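Sulfur carrier protein CysO (Mycobacterium tuberculosis, PDB 3DWG) probably serves, in its thiocarboxylated form, as the sulfur donor for CysM-dependent cysteine biosynthesis. Local coordinates at residues Ser6-Leu11 with Val84-Ala89; Ile61-Glu66 with Asp80-Thr85. All coordinates share one frame; numbering follows the deposited sequence. Where two conformers were deposited one is given.

Interaction 1. Residues Ser6-Leu11 with Val84-Ala89; sequences SIPTIL and VTILPA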
ATOM      1  N   SER C   6      27.302 -12.804  13.082  1.00 19.84           N
ATOM      2  CA  SER C   6      27.361 -11.429  12.581  1.00 18.79           C
ATOM      3  C   SER C   6      27.491 -10.501  13.770  1.00 19.08           C
ATOM      4  O   SER C   6      26.624 -10.482  14.701  1.00 19.24           O
ATOM      5  CB  SER C   6      26.111 -11.110  11.741  1.00 19.62           C
ATOM      6  OG  SER C   6      25.859  -9.720  11.611  1.00 21.70           O
ATOM      7  N   ILE C   7      28.529  -9.660  13.714  1.00 18.78           N
ATOM      8  CA  ILE C   7      28.859  -8.786  14.781  1.00 19.08           C
ATOM      9  C   ILE C   7      28.476  -7.339  14.410  1.00 19.83           C
ATOM     10  O   ILE C   7      28.983  -6.803  13.415  1.00 20.75           O
ATOM     11  CB  ILE C   7      30.404  -8.848  15.083  1.00 19.56           C
ATOM     12  CG1 ILE C   7      30.876 -10.313  15.253  1.00 19.23           C
ATOM     13  CG2 ILE C   7      30.719  -7.913  16.193  1.00 20.03           C
ATOM     14  CD1 ILE C   7      30.378 -10.978  16.541  1.00 19.99           C
ATOM     15  N   PRO C   8      27.608  -6.716  15.210  1.00 19.70           N
ATOM     16  CA  PRO C   8      27.189  -5.355  14.893  1.00 20.39           C
ATOM     17  C   PRO C   8      28.338  -4.395  15.117  1.00 21.68           C
ATOM     18  O   PRO C   8      29.305  -4.682  15.833  1.00 21.73           O
ATOM     19  CB  PRO C   8      26.031  -5.089  15.873  1.00 21.16           C
ATOM     20  CG  PRO C   8      26.423  -5.964  17.102  1.00 19.48           C
ATOM     21  CD  PRO C   8      26.981  -7.214  16.464  1.00 19.44           C
ATOM     22  N   THR C   9      28.244  -3.219  14.510  1.00 21.18           N
ATOM     23  CA  THR C   9      29.357  -2.257  14.567  0.50 22.62           C
ATOM     24  C   THR C   9      29.809  -1.936  15.981  1.00 22.88           C
ATOM     25  O   THR C   9      31.019  -1.839  16.249  1.00 24.07           O
ATOM     26  CB  THR C   9      28.971  -1.003  13.748  0.50 22.72           C
ATOM     27  OG1 THR C   9      28.826  -1.430  12.401  0.50 21.27           O
ATOM     28  CG2 THR C   9      30.065   0.078  13.803  0.50 22.24           C
ATOM     29  N   ILE C  10      28.856  -1.783  16.901  1.00 23.09           N
ATOM     30  CA  ILE C  10      29.163  -1.415  18.275  1.00 24.72           C
ATOM     31  C   ILE C  10      30.053  -2.442  19.018  1.00 24.63           C
ATOM     32  O   ILE C  10      30.774  -2.071  19.936  1.00 25.99           O
ATOM     33  CB  ILE C  10      27.888  -1.095  19.030  1.00 26.27           C
ATOM     34  CG1 ILE C  10      28.199  -0.438  20.354  1.00 29.87           C
ATOM     35  CG2 ILE C  10      26.974  -2.358  19.170  1.00 23.73           C
ATOM     36  CD1 ILE C  10      26.974  -0.125  21.178  1.00 33.62           C
ATOM     37  N   LEU C  11      30.027  -3.691  18.577  1.00 24.13           N
ATOM     38  CA  LEU C  11      30.828  -4.730  19.255  1.00 24.04           C
ATOM     39  C   LEU C  11      32.100  -5.113  18.541  1.00 25.59           C
ATOM     40  O   LEU C  11      32.879  -5.988  19.015  1.00 24.15           O
ATOM     41  CB  LEU C  11      29.994  -5.996  19.491  1.00 23.57           C
ATOM     42  CG  LEU C  11      28.773  -5.836  20.393  1.00 24.47           C
ATOM     43  CD1 LEU C  11      28.053  -7.173  20.406  1.00 28.79           C
ATOM     44  CD2 LEU C  11      29.267  -5.398  21.797  1.00 27.41           C
ATOM     45  N   VAL C  84      24.264 -17.012  13.315  1.00 19.66           N
ATOM     46  CA  VAL C  84      23.874 -16.307  14.516  1.00 19.14           C
ATOM     47  C   VAL C  84      24.021 -14.800  14.270  1.00 18.71           C
ATOM     48  O   VAL C  84      25.084 -14.338  13.786  1.00 19.63           O
ATOM     49  CB  VAL C  84      24.754 -16.720  15.771  1.00 17.97           C
ATOM     50  CG1 VAL C  84      24.418 -15.844  16.936  1.00 18.23           C
ATOM     51  CG2 VAL C  84      24.509 -18.206  16.087  1.00 20.12           C
ATOM     52  N   THR C  85      22.949 -14.029  14.557  1.00 16.92           N
ATOM     53  CA  THR C  85      22.949 -12.578  14.294  1.00 18.46           C
ATOM     54  C   THR C  85      22.776 -11.813  15.603  1.00 16.83           C
ATOM     55  O   THR C  85      21.823 -12.075  16.333  1.00 17.02           O
ATOM     56  CB  THR C  85      21.760 -12.246  13.364  1.00 19.78           C
ATOM     57  OG1 THR C  85      21.823 -13.078  12.195  1.00 21.92           O
ATOM     58  CG2 THR C  85      21.763 -10.729  12.997  1.00 19.57           C
ATOM     59  N   ILE C  86      23.661 -10.884  15.900  1.00 16.16           N
ATOM     60  CA  ILE C  86      23.574 -10.080  17.094  1.00 16.29           C
ATOM     61  C   ILE C  86      23.271  -8.628  16.699  1.00 17.97           C
ATOM     62  O   ILE C  86      23.998  -8.067  15.874  1.00 18.28           O
ATOM     63  CB  ILE C  86      24.966 -10.129  17.873  1.00 16.93           C
ATOM     64  CG1 ILE C  86      25.264 -11.604  18.198  1.00 18.18           C
ATOM     65  CG2 ILE C  86      24.939  -9.263  19.082  1.00 18.16           C
ATOM     66  CD1 ILE C  86      26.629 -11.740  18.864  1.00 19.23           C
ATOM     67  N   LEU C  87      22.248  -8.048  17.301  1.00 17.03           N
ATOM     68  CA  LEU C  87      21.887  -6.641  16.929  1.00 16.94           C
ATOM     69  C   LEU C  87      21.462  -5.888  18.197  1.00 17.90           C
ATOM     70  O   LEU C  87      20.779  -6.469  19.060  1.00 17.44           O
ATOM     71  CB  LEU C  87      20.672  -6.652  15.982  1.00 18.48           C
ATOM     72  CG  LEU C  87      20.906  -7.219  14.600  1.00 20.69           C
ATOM     73  CD1 LEU C  87      19.621  -7.421  13.845  1.00 23.26           C
ATOM     74  CD2 LEU C  87      21.871  -6.263  13.827  1.00 18.76           C
ATOM     75  N   PRO C  88      21.836  -4.615  18.322  1.00 16.55           N
ATOM     76  CA  PRO C  88      21.279  -3.786  19.393  1.00 16.99           C
ATOM     77  C   PRO C  88      19.816  -3.458  19.068  1.00 17.04           C
ATOM     78  O   PRO C  88      19.393  -3.533  17.900  1.00 17.20           O
ATOM     79  CB  PRO C  88      22.072  -2.446  19.300  1.00 19.81           C
ATOM     80  CG  PRO C  88      22.527  -2.407  17.962  1.00 20.08           C
ATOM     81  CD  PRO C  88      22.650  -3.820  17.370  1.00 18.61           C
ATOM     82  N   ALA C  89      19.080  -3.152  20.118  1.00 16.98           N
ATOM     83  CA  ALA C  89      17.634  -2.854  19.978  1.00 16.68           C
ATOM     84  C   ALA C  89      17.380  -1.497  19.329  1.00 17.85           C
ATOM     85  O   ALA C  89      17.704  -0.508  19.916  1.00 18.06           O
ATOM     86  CB  ALA C  89      16.992  -2.865  21.311  1.00 17.32           C
TER
HETATM   87  O   HOH W   1      24.945  -7.715  13.322  1.00 22.07           O
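The strand that begins the chain runs parallel to strand 83-88 here, in the ubiquitin-like beta-grasp fold expected of a ThiS-family protein, and then peels away from it. Ser6, opposite Thr85, is the last bridged residue of the pair. Its N donates to Val84 O at 2.8 Å, almost straight at 165° and nearly along the C=O axis; Ile86 N in turn reaches Ser6 O at 3.2 Å, in the carbonyl plane. The next bond of a parallel pair would need an N-H at Pro8, which has none. Instead the ring lies over Ile86 O, with Pro8 CD 3.2 Å from that oxygen. A water takes up the acceptor, donating to Ile86 O at 2.7 Å while also hydrogen-bonded to Ser6 OG, which stands anti to its own backbone N.

Ile86 carries most of the apolar contact. Its CB lies 3.8 Å from Pro8 CD, and there the side chain forks. With chi1 at -58°, CG2 points anti to the backbone N and wedges between the Pro8 ring and Leu11, meeting Leu11 CD1 at 4.0 Å, the two side chains crossing at about a right angle. CG1, the other branch, passes Ser6 O and carries CD1 out to the tip of Ile7, CD1 to CD1 at 4.5 Å, a looser touch. Further along, Pro8 CB rests 3.9 Å from Pro88 CD, so two prolines close the end where the chains part and residues 9-11 turn into 3-10 geometry. Beyond the pair, Leu11 and Ile86 both pack on Leu46 of helix 42-46, Ile86 also touches Val59 of strand 59-63, and Pro88 lies against an aromatic side chain of another protein's chain.

Interaction 2. Residues Ile61-Glu66 with Asp80-Thr85; sequences IYVNDE and DGDSVT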
ATOM      1  N   ILE C  61      19.359 -11.403  19.836  1.00 14.86           N
ATOM      2  CA  ILE C  61      20.106 -12.435  19.129  1.00 15.18           C
ATOM      3  C   ILE C  61      19.184 -13.413  18.429  1.00 15.45           C
ATOM      4  O   ILE C  61      18.157 -13.843  18.968  1.00 15.56           O
ATOM      5  CB  ILE C  61      21.074 -13.199  20.097  1.00 15.31           C
ATOM      6  CG1 ILE C  61      21.921 -12.153  20.837  1.00 15.45           C
ATOM      7  CG2 ILE C  61      21.933 -14.186  19.288  1.00 16.34           C
ATOM      8  CD1 ILE C  61      23.087 -12.711  21.771  1.00 16.15           C
ATOM      9  N   TYR C  62      19.561 -13.774  17.195  1.00 16.32           N
ATOM     10  CA  TYR C  62      18.770 -14.651  16.355  1.00 15.90           C
ATOM     11  C   TYR C  62      19.629 -15.824  15.846  1.00 17.19           C
ATOM     12  O   TYR C  62      20.787 -15.638  15.541  1.00 18.05           O
ATOM     13  CB  TYR C  62      18.215 -13.852  15.154  1.00 16.63           C
ATOM     14  CG  TYR C  62      17.540 -12.551  15.523  1.00 16.68           C
ATOM     15  CD1 TYR C  62      18.293 -11.411  15.721  1.00 15.60           C
ATOM     16  CD2 TYR C  62      16.159 -12.473  15.675  1.00 18.25           C
ATOM     17  CE1 TYR C  62      17.718 -10.247  16.096  1.00 19.28           C
ATOM     18  CE2 TYR C  62      15.546 -11.263  16.060  1.00 14.83           C
ATOM     19  CZ  TYR C  62      16.347 -10.170  16.223  1.00 16.44           C
ATOM     20  OH  TYR C  62      15.869  -8.923  16.598  1.00 18.81           O
ATOM     21  N   VAL C  63      19.048 -17.014  15.871  1.00 17.33           N
ATOM     22  CA  VAL C  63      19.707 -18.212  15.320  1.00 18.62           C
ATOM     23  C   VAL C  63      18.861 -18.554  14.104  1.00 19.07           C
ATOM     24  O   VAL C  63      17.649 -18.784  14.249  1.00 19.43           O
ATOM     25  CB  VAL C  63      19.693 -19.396  16.360  1.00 19.28           C
ATOM     26  CG1 VAL C  63      20.156 -20.680  15.664  1.00 19.61           C
ATOM     27  CG2 VAL C  63      20.575 -19.061  17.558  1.00 20.33           C
ATOM     28  N   ASN C  64      19.496 -18.611  12.925  1.00 20.90           N
ATOM     29  CA  ASN C  64      18.766 -18.793  11.634  1.00 21.46           C
ATOM     30  C   ASN C  64      17.490 -17.915  11.551  1.00 20.24           C
ATOM     31  O   ASN C  64      16.387 -18.374  11.226  1.00 22.12           O
ATOM     32  CB  ASN C  64      18.412 -20.228  11.359  1.00 21.85           C
ATOM     33  CG  ASN C  64      19.633 -21.091  11.261  1.00 24.33           C
ATOM     34  OD1 ASN C  64      20.686 -20.645  10.803  1.00 28.07           O
ATOM     35  ND2 ASN C  64      19.511 -22.325  11.741  1.00 28.19           N
ATOM     36  N   ASP C  65      17.688 -16.669  11.961  1.00 19.69           N
ATOM     37  CA  ASP C  65      16.652 -15.640  11.892  1.00 20.91           C
ATOM     38  C   ASP C  65      15.573 -15.697  12.964  1.00 19.24           C
ATOM     39  O   ASP C  65      14.685 -14.851  12.982  1.00 19.82           O
ATOM     40  CB  ASP C  65      16.028 -15.594  10.497  1.00 21.60           C
ATOM     41  CG  ASP C  65      17.035 -15.079   9.429  1.00 25.01           C
ATOM     42  OD1 ASP C  65      18.015 -14.395   9.817  1.00 26.66           O
ATOM     43  OD2 ASP C  65      16.832 -15.363   8.223  1.00 30.26           O
ATOM     44  N   GLU C  66      15.686 -16.630  13.922  1.00 18.85           N
ATOM     45  CA  GLU C  66      14.701 -16.758  14.965  1.00 19.42           C
ATOM     46  C   GLU C  66      15.191 -16.232  16.296  1.00 16.85           C
ATOM     47  O   GLU C  66      16.239 -16.644  16.765  1.00 18.16           O
ATOM     48  CB  GLU C  66      14.236 -18.228  15.107  1.00 18.69           C
ATOM     49  CG  GLU C  66      13.778 -18.827  13.742  1.00 26.45           C
ATOM     50  CD  GLU C  66      13.071 -20.171  13.837  1.00 28.01           C
ATOM     51  OE1 GLU C  66      13.105 -20.879  12.795  1.00 31.54           O
ATOM     52  OE2 GLU C  66      12.522 -20.501  14.949  1.00 32.99           O
ATOM     53  N   ASP C  80      25.721 -27.228  13.256  1.00 30.59           N
ATOM     54  CA  ASP C  80      26.702 -26.857  12.254  1.00 31.25           C
ATOM     55  C   ASP C  80      26.068 -26.156  11.033  1.00 29.85           C
ATOM     56  O   ASP C  80      25.019 -26.562  10.538  1.00 31.39           O
ATOM     57  CB  ASP C  80      27.427 -28.133  11.803  1.00 31.43           C
ATOM     58  CG  ASP C  80      28.694 -27.852  11.025  1.00 36.69           C
ATOM     59  OD1 ASP C  80      29.505 -26.985  11.422  1.00 39.66           O
ATOM     60  OD2 ASP C  80      28.891 -28.545   9.999  1.00 42.95           O
ATOM     61  N   GLY C  81      26.696 -25.089  10.557  1.00 29.79           N
ATOM     62  CA  GLY C  81      26.186 -24.325   9.444  1.00 28.71           C
ATOM     63  C   GLY C  81      25.179 -23.228   9.795  1.00 28.95           C
ATOM     64  O   GLY C  81      24.774 -22.442   8.920  1.00 28.32           O
ATOM     65  N   ASP C  82      24.772 -23.166  11.064  1.00 26.35           N
ATOM     66  CA  ASP C  82      23.790 -22.131  11.455  1.00 25.79           C
ATOM     67  C   ASP C  82      24.411 -20.738  11.412  1.00 24.58           C
ATOM     68  O   ASP C  82      25.637 -20.587  11.463  1.00 23.72           O
ATOM     69  CB  ASP C  82      23.235 -22.359  12.862  1.00 25.56           C
ATOM     70  CG  ASP C  82      22.262 -23.494  12.956  1.00 23.91           C
ATOM     71  OD1 ASP C  82      21.822 -24.092  11.956  1.00 28.21           O
ATOM     72  OD2 ASP C  82      21.860 -23.752  14.105  1.00 26.98           O
ATOM     73  N   SER C  83      23.549 -19.719  11.275  1.00 22.82           N
ATOM     74  CA  SER C  83      23.949 -18.316  11.360  1.00 23.36           C
ATOM     75  C   SER C  83      23.438 -17.814  12.693  1.00 21.75           C
ATOM     76  O   SER C  83      22.305 -18.150  13.112  1.00 23.31           O
ATOM     77  CB  SER C  83      23.212 -17.478  10.306  1.00 23.78           C
ATOM     78  OG  SER C  83      21.795 -17.512  10.554  1.00 29.95           O
ATOM     79  N   VAL C  84      24.264 -17.012  13.315  1.00 19.66           N
ATOM     80  CA  VAL C  84      23.874 -16.307  14.516  1.00 19.14           C
ATOM     81  C   VAL C  84      24.021 -14.800  14.270  1.00 18.71           C
ATOM     82  O   VAL C  84      25.084 -14.338  13.786  1.00 19.63           O
ATOM     83  CB  VAL C  84      24.754 -16.720  15.771  1.00 17.97           C
ATOM     84  CG1 VAL C  84      24.418 -15.844  16.936  1.00 18.23           C
ATOM     85  CG2 VAL C  84      24.509 -18.206  16.087  1.00 20.12           C
ATOM     86  N   THR C  85      22.949 -14.029  14.557  1.00 16.92           N
ATOM     87  CA  THR C  85      22.949 -12.578  14.294  1.00 18.46           C
ATOM     88  C   THR C  85      22.776 -11.813  15.603  1.00 16.83           C
ATOM     89  O   THR C  85      21.823 -12.075  16.333  1.00 17.02           O
ATOM     90  CB  THR C  85      21.760 -12.246  13.364  1.00 19.78           C
ATOM     91  OG1 THR C  85      21.823 -13.078  12.195  1.00 21.92           O
ATOM     92  CG2 THR C  85      21.763 -10.729  12.997  1.00 19.57           C
TER
HETATM   93  O   HOH W   2      20.496 -15.540  12.165  1.00 26.33           O
HETATM   94  O   HOH W   3      20.642 -15.435   9.418  1.00 44.89           O
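Strands 59-63 and 83-88 pair antiparallel in the beta-grasp sheet, and the contact continues into the type I' turn Val63-Glu66. The tight part is at Tyr62 and Thr85, a hydrogen-bonded pair: Tyr62 N meets Thr85 O at 3.0 Å and Thr85 N meets Tyr62 O at 2.9 Å, each donor in the plane of the carbonyl it approaches. Thr85 O also lies at the edge of the Tyr62 ring, near its plane, while the phenol OH is hydrogen-bonded to an acidic side chain of another protein's chain. On the face that carries Val63 and Val84, Ile61 CG2 crosses obliquely to Val84 CG1 at 3.8 Å, and Ile78 packs on both valines.

Toward the turn the packing gives way to polar atoms and water. One water takes the N-H of Asp65 and bonds Thr85 OG1 at 2.8 Å; a second links Ser83 OG, at 2.6 Å, to Asp65 OD1. Outside the two segments, that carboxylate oxygen is also paired with a basic side chain of the other protein's chain. Asn64 holds this end together through three atoms. Its N donates to Ser83 O at 2.9 Å, and its side chain, CG beside the backbone N, swings back so that OD1 receives Ser83 N at 3.0 Å. The bond is nearly straight (172°), although the donor sits above the amide carbonyl plane. Asp82 OD2 accepts from Ala79 N, and OD1 from the amide: Asn64 ND2, 2.9 Å away, comes down onto Asp82 OD1 from above the carboxylate, the two flat groups standing 85° apart.

Overall arrangement
From the N terminus, strand 3-6 comes first, and its exit at 6-11 meets its partner only in the last strand, 83-88: interaction 1 closes a loop of 72 residues that holds helices 28-38 and 42-46. Interaction 2 closes a short loop of 13 residues within that span, and the two end on the same strand, sharing Val84 and Thr85. Strand 83-88 thus lies between strand 3-6, parallel to it, and strand 59-63, antiparallel. The contacts, with centres about 12 Å apart, also touch through side chains: Leu87 CD1 lies 4.1 Å from Tyr62 CE1, and Ile86 CG1 4.3 Å from Ile61 CG1.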